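Local atomic coordinates of Mgp-operon protein 3 (Mycoplasma pneumoniae, PDB entry 6RJ1), a protein that probably acts as a surface adhesin, working with the P1 protein in attachment of the bacterium to human host cells. Residues V43-V54 / S454-N462. Numbering follows the deposited sequence.
Sequences VDWKRVGDTKLV and STAQLAYLN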
loop_
_atom_site.group_PDB
_atom_site.type_symbol
_atom_site.label_atom_id
_atom_site.label_comp_id
_atom_site.label_asym_id
_atom_site.label_seq_id
_atom_site.Cartn_x
_atom_site.Cartn_y
_atom_site.Cartn_z
ATOM N N VAL A 43 -0.972 5.252 18.070
ATOM C CA VAL A 43 -1.144 5.140 16.606
ATOM C C VAL A 43 -2.552 4.709 16.223
ATOM O O VAL A 43 -3.091 5.207 15.239
ATOM C CB VAL A 43 -0.105 4.185 15.954
ATOM C CG1 VAL A 43 0.065 4.487 14.474
ATOM C CG2 VAL A 43 1.235 4.251 16.658
ATOM N N ASP A 44 -3.119 3.745 16.952
ATOM C CA ASP A 44 -4.458 3.204 16.697
ATOM C C ASP A 44 -5.002 2.638 17.985
ATOM O O ASP A 44 -4.234 2.302 18.882
ATOM C CB ASP A 44 -4.414 2.106 15.597
ATOM C CG ASP A 44 -5.757 1.713 14.987
ATOM O OD1 ASP A 44 -6.789 2.345 15.342
ATOM O OD2 ASP A 44 -5.777 0.782 14.146
ATOM N N TRP A 45 -6.324 2.538 18.081
ATOM C CA TRP A 45 -7.018 2.014 19.254
ATOM C C TRP A 45 -8.408 1.536 18.846
ATOM O O TRP A 45 -8.989 2.066 17.901
ATOM C CB TRP A 45 -7.109 3.084 20.367
ATOM C CG TRP A 45 -7.789 4.347 19.927
ATOM C CD1 TRP A 45 -7.244 5.371 19.205
ATOM C CD2 TRP A 45 -9.167 4.682 20.126
ATOM N NE1 TRP A 45 -8.197 6.333 18.952
ATOM C CE2 TRP A 45 -9.391 5.928 19.495
ATOM C CE3 TRP A 45 -10.241 4.041 20.766
ATOM C CZ2 TRP A 45 -10.630 6.569 19.535
ATOM C CZ3 TRP A 45 -11.471 4.675 20.791
ATOM C CH2 TRP A 45 -11.657 5.920 20.177
ATOM N N LYS A 46 -8.927 0.524 19.544
ATOM C CA LYS A 46 -10.247 -0.034 19.281
ATOM C C LYS A 46 -10.938 -0.366 20.606
ATOM O O LYS A 46 -10.307 -0.910 21.516
ATOM C CB LYS A 46 -10.167 -1.302 18.393
ATOM C CG LYS A 46 -9.543 -1.132 16.997
ATOM C CD LYS A 46 -10.419 -0.426 15.963
ATOM C CE LYS A 46 -9.620 0.016 14.753
ATOM N NZ LYS A 46 -9.354 -1.088 13.777
ATOM N N ARG A 47 -12.226 -0.026 20.721
ATOM C CA ARG A 47 -13.033 -0.369 21.891
ATOM C C ARG A 47 -13.583 -1.772 21.572
ATOM O O ARG A 47 -14.140 -1.978 20.486
ATOM C CB ARG A 47 -14.181 0.636 22.062
ATOM C CG ARG A 47 -14.230 1.355 23.393
ATOM C CD ARG A 47 -15.668 1.815 23.618
ATOM N NE ARG A 47 -16.183 1.674 24.988
ATOM C CZ ARG A 47 -16.256 0.535 25.682
ATOM N NH1 ARG A 47 -16.790 0.525 26.896
ATOM N NH2 ARG A 47 -15.769 -0.594 25.179
ATOM N N VAL A 48 -13.350 -2.748 22.460
ATOM C CA VAL A 48 -13.790 -4.130 22.250
ATOM C C VAL A 48 -14.917 -4.456 23.229
ATOM O O VAL A 48 -14.688 -4.591 24.432
ATOM C CB VAL A 48 -12.616 -5.147 22.297
ATOM C CG1 VAL A 48 -13.121 -6.580 22.168
ATOM C CG2 VAL A 48 -11.588 -4.849 21.211
ATOM N N GLY A 49 -16.128 -4.555 22.696
ATOM C CA GLY A 49 -17.314 -4.803 23.499
ATOM C C GLY A 49 -17.568 -3.614 24.398
ATOM O O GLY A 49 -17.464 -2.471 23.948
ATOM N N ASP A 50 -17.808 -3.877 25.684
ATOM C CA ASP A 50 -18.086 -2.840 26.673
ATOM C C ASP A 50 -17.076 -2.798 27.850
ATOM O O ASP A 50 -17.028 -1.787 28.555
ATOM C CB ASP A 50 -19.546 -2.946 27.182
ATOM C CG ASP A 50 -20.031 -4.310 27.689
ATOM O OD1 ASP A 50 -19.372 -5.339 27.385
ATOM O OD2 ASP A 50 -21.083 -4.351 28.367
ATOM N N THR A 51 -16.267 -3.858 28.051
ATOM C CA THR A 51 -15.300 -3.906 29.156
ATOM C C THR A 51 -13.819 -3.877 28.688
ATOM O O THR A 51 -12.921 -3.961 29.533
ATOM C CB THR A 51 -15.619 -5.108 30.097
ATOM O OG1 THR A 51 -15.144 -4.843 31.423
ATOM C CG2 THR A 51 -15.126 -6.482 29.572
ATOM N N LYS A 52 -13.568 -3.742 27.373
ATOM C CA LYS A 52 -12.208 -3.765 26.831
ATOM C C LYS A 52 -11.858 -2.607 25.886
ATOM O O LYS A 52 -12.697 -2.147 25.107
ATOM C CB LYS A 52 -11.954 -5.118 26.135
ATOM C CG LYS A 52 -10.490 -5.441 25.801
ATOM C CD LYS A 52 -10.109 -6.861 26.200
ATOM C CE LYS A 52 -10.677 -7.925 25.288
ATOM N NZ LYS A 52 -10.684 -9.257 25.951
ATOM N N LEU A 53 -10.593 -2.164 25.964
ATOM C CA LEU A 53 -10.004 -1.139 25.115
ATOM C C LEU A 53 -8.586 -1.576 24.759
ATOM O O LEU A 53 -7.758 -1.803 25.641
ATOM C CB LEU A 53 -10.024 0.248 25.780
ATOM C CG LEU A 53 -9.415 1.402 24.980
ATOM C CD1 LEU A 53 -10.342 1.856 23.853
ATOM C CD2 LEU A 53 -9.103 2.558 25.890
ATOM N N VAL A 54 -8.336 -1.732 23.458
ATOM C CA VAL A 54 -7.059 -2.157 22.894
ATOM C C VAL A 54 -6.393 -0.947 22.230
ATOM O O VAL A 54 -7.053 -0.231 21.481
ATOM C CB VAL A 54 -7.268 -3.337 21.903
ATOM C CG1 VAL A 54 -5.946 -3.816 21.320
ATOM C CG2 VAL A 54 -8.010 -4.493 22.573
ATOM N N SER A 454 5.477 -0.329 10.121
ATOM C CA SER A 454 4.686 -1.571 10.138
ATOM C C SER A 454 3.732 -1.702 11.346
ATOM O O SER A 454 2.773 -2.479 11.292
ATOM C CB SER A 454 5.576 -2.803 10.022
ATOM O OG SER A 454 6.403 -2.973 11.162
ATOM N N THR A 455 3.996 -0.948 12.423
ATOM C CA THR A 455 3.171 -0.971 13.632
ATOM C C THR A 455 2.238 0.236 13.559
ATOM O O THR A 455 2.397 1.204 14.315
ATOM C CB THR A 455 4.071 -1.040 14.877
ATOM O OG1 THR A 455 4.849 0.154 14.979
ATOM C CG2 THR A 455 4.992 -2.249 14.867
ATOM N N ALA A 456 1.274 0.180 12.606
ATOM C CA ALA A 456 0.375 1.291 12.304
ATOM C C ALA A 456 -1.126 1.057 12.564
ATOM O O ALA A 456 -1.807 1.986 13.010
ATOM C CB ALA A 456 0.580 1.729 10.855
ATOM N N GLN A 457 -1.656 -0.135 12.232
ATOM C CA GLN A 457 -3.095 -0.405 12.366
ATOM C C GLN A 457 -3.374 -1.724 13.068
ATOM O O GLN A 457 -2.695 -2.708 12.785
ATOM C CB GLN A 457 -3.761 -0.431 10.972
ATOM C CG GLN A 457 -3.492 0.781 10.093
ATOM C CD GLN A 457 -4.190 0.653 8.772
ATOM O OE1 GLN A 457 -5.408 0.836 8.681
ATOM N NE2 GLN A 457 -3.434 0.339 7.721
ATOM N N LEU A 458 -4.404 -1.769 13.934
ATOM C CA LEU A 458 -4.748 -3.005 14.637
ATOM C C LEU A 458 -6.224 -3.424 14.506
ATOM O O LEU A 458 -7.072 -2.657 14.047
ATOM C CB LEU A 458 -4.308 -3.010 16.131
ATOM C CG LEU A 458 -4.871 -1.982 17.138
ATOM C CD1 LEU A 458 -6.252 -2.331 17.576
ATOM C CD2 LEU A 458 -4.100 -2.048 18.410
ATOM N N ALA A 459 -6.499 -4.670 14.934
ATOM C CA ALA A 459 -7.801 -5.326 14.967
ATOM C C ALA A 459 -7.764 -6.422 16.019
ATOM O O ALA A 459 -6.745 -7.108 16.166
ATOM C CB ALA A 459 -8.124 -5.928 13.608
ATOM N N TYR A 460 -8.872 -6.576 16.765
ATOM C CA TYR A 460 -9.007 -7.603 17.793
ATOM C C TYR A 460 -10.078 -8.596 17.359
ATOM O O TYR A 460 -11.182 -8.192 16.995
ATOM C CB TYR A 460 -9.330 -6.982 19.169
ATOM C CG TYR A 460 -9.547 -8.001 20.268
ATOM C CD1 TYR A 460 -10.779 -8.626 20.433
ATOM C CD2 TYR A 460 -8.520 -8.341 21.144
ATOM C CE1 TYR A 460 -10.984 -9.573 21.435
ATOM C CE2 TYR A 460 -8.713 -9.286 22.154
ATOM C CZ TYR A 460 -9.951 -9.894 22.299
ATOM O OH TYR A 460 -10.170 -10.821 23.289
ATOM N N LEU A 461 -9.751 -9.888 17.414
ATOM C CA LEU A 461 -10.666 -10.969 17.059
ATOM C C LEU A 461 -10.483 -12.183 17.967
ATOM O O LEU A 461 -9.553 -12.972 17.772
ATOM C CB LEU A 461 -10.530 -11.362 15.569
ATOM C CG LEU A 461 -11.597 -12.332 15.013
ATOM C CD1 LEU A 461 -12.927 -11.634 14.806
ATOM C CD2 LEU A 461 -11.135 -12.982 13.718
ATOM N N ASN A 462 -11.381 -12.324 18.959
ATOM C CA ASN A 462 -11.427 -13.443 19.897
ATOM C C ASN A 462 -10.054 -13.821 20.493
ATOM O O ASN A 462 -9.512 -14.894 20.196
ATOM C CB ASN A 462 -12.114 -14.657 19.239
ATOM C CG ASN A 462 -13.604 -14.482 19.047
ATOM O OD1 ASN A 462 -14.072 -13.795 18.127
ATOM N ND2 ASN A 462 -14.384 -15.104 19.924
#
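The side chains of V48, V54 and K52 cross that of Y460 at about right angles. V48 CG1, V54 CG2 and K52 CE all approach the Y460 ring from one side. V48 CG1 lies 3.6 Å from Y460 CD1, V54 CG2 sits beside CD2, and K52 CE reaches Y460 CZ at 3.7 Å. E483 holds both polar ends: it forms a salt bridge with K52 NZ and a hydrogen bond with Y460 OH. The second flat group is the D44 carboxylate. Its OD2 accepts L458 N at 2.9 Å in a nearly straight bond (169°), on the anti side and tilted from the plane. Its OD1 is met from above the plane by W45 N. Strands 40-48 and 457-461 are the two outermost strands of one eight-stranded mixed sheet. The sheet curls until these edges run side by side, nearly parallel. No backbone hydrogen bond joins the two segments; side chains of the first bind the backbone of the second. K46 bends at chi2 (-75°) and chi4 (80°), which carries NZ back to L458 O at 2.8 Å. K46 CG passes L458 CD1 at 3.6 Å, and V54 CG1 packs against L458 CD2. V43 and D44 form a classic beta bulge opposite L56, and A456 and Q457 one opposite M468. V43 CG1 rests near A456 O.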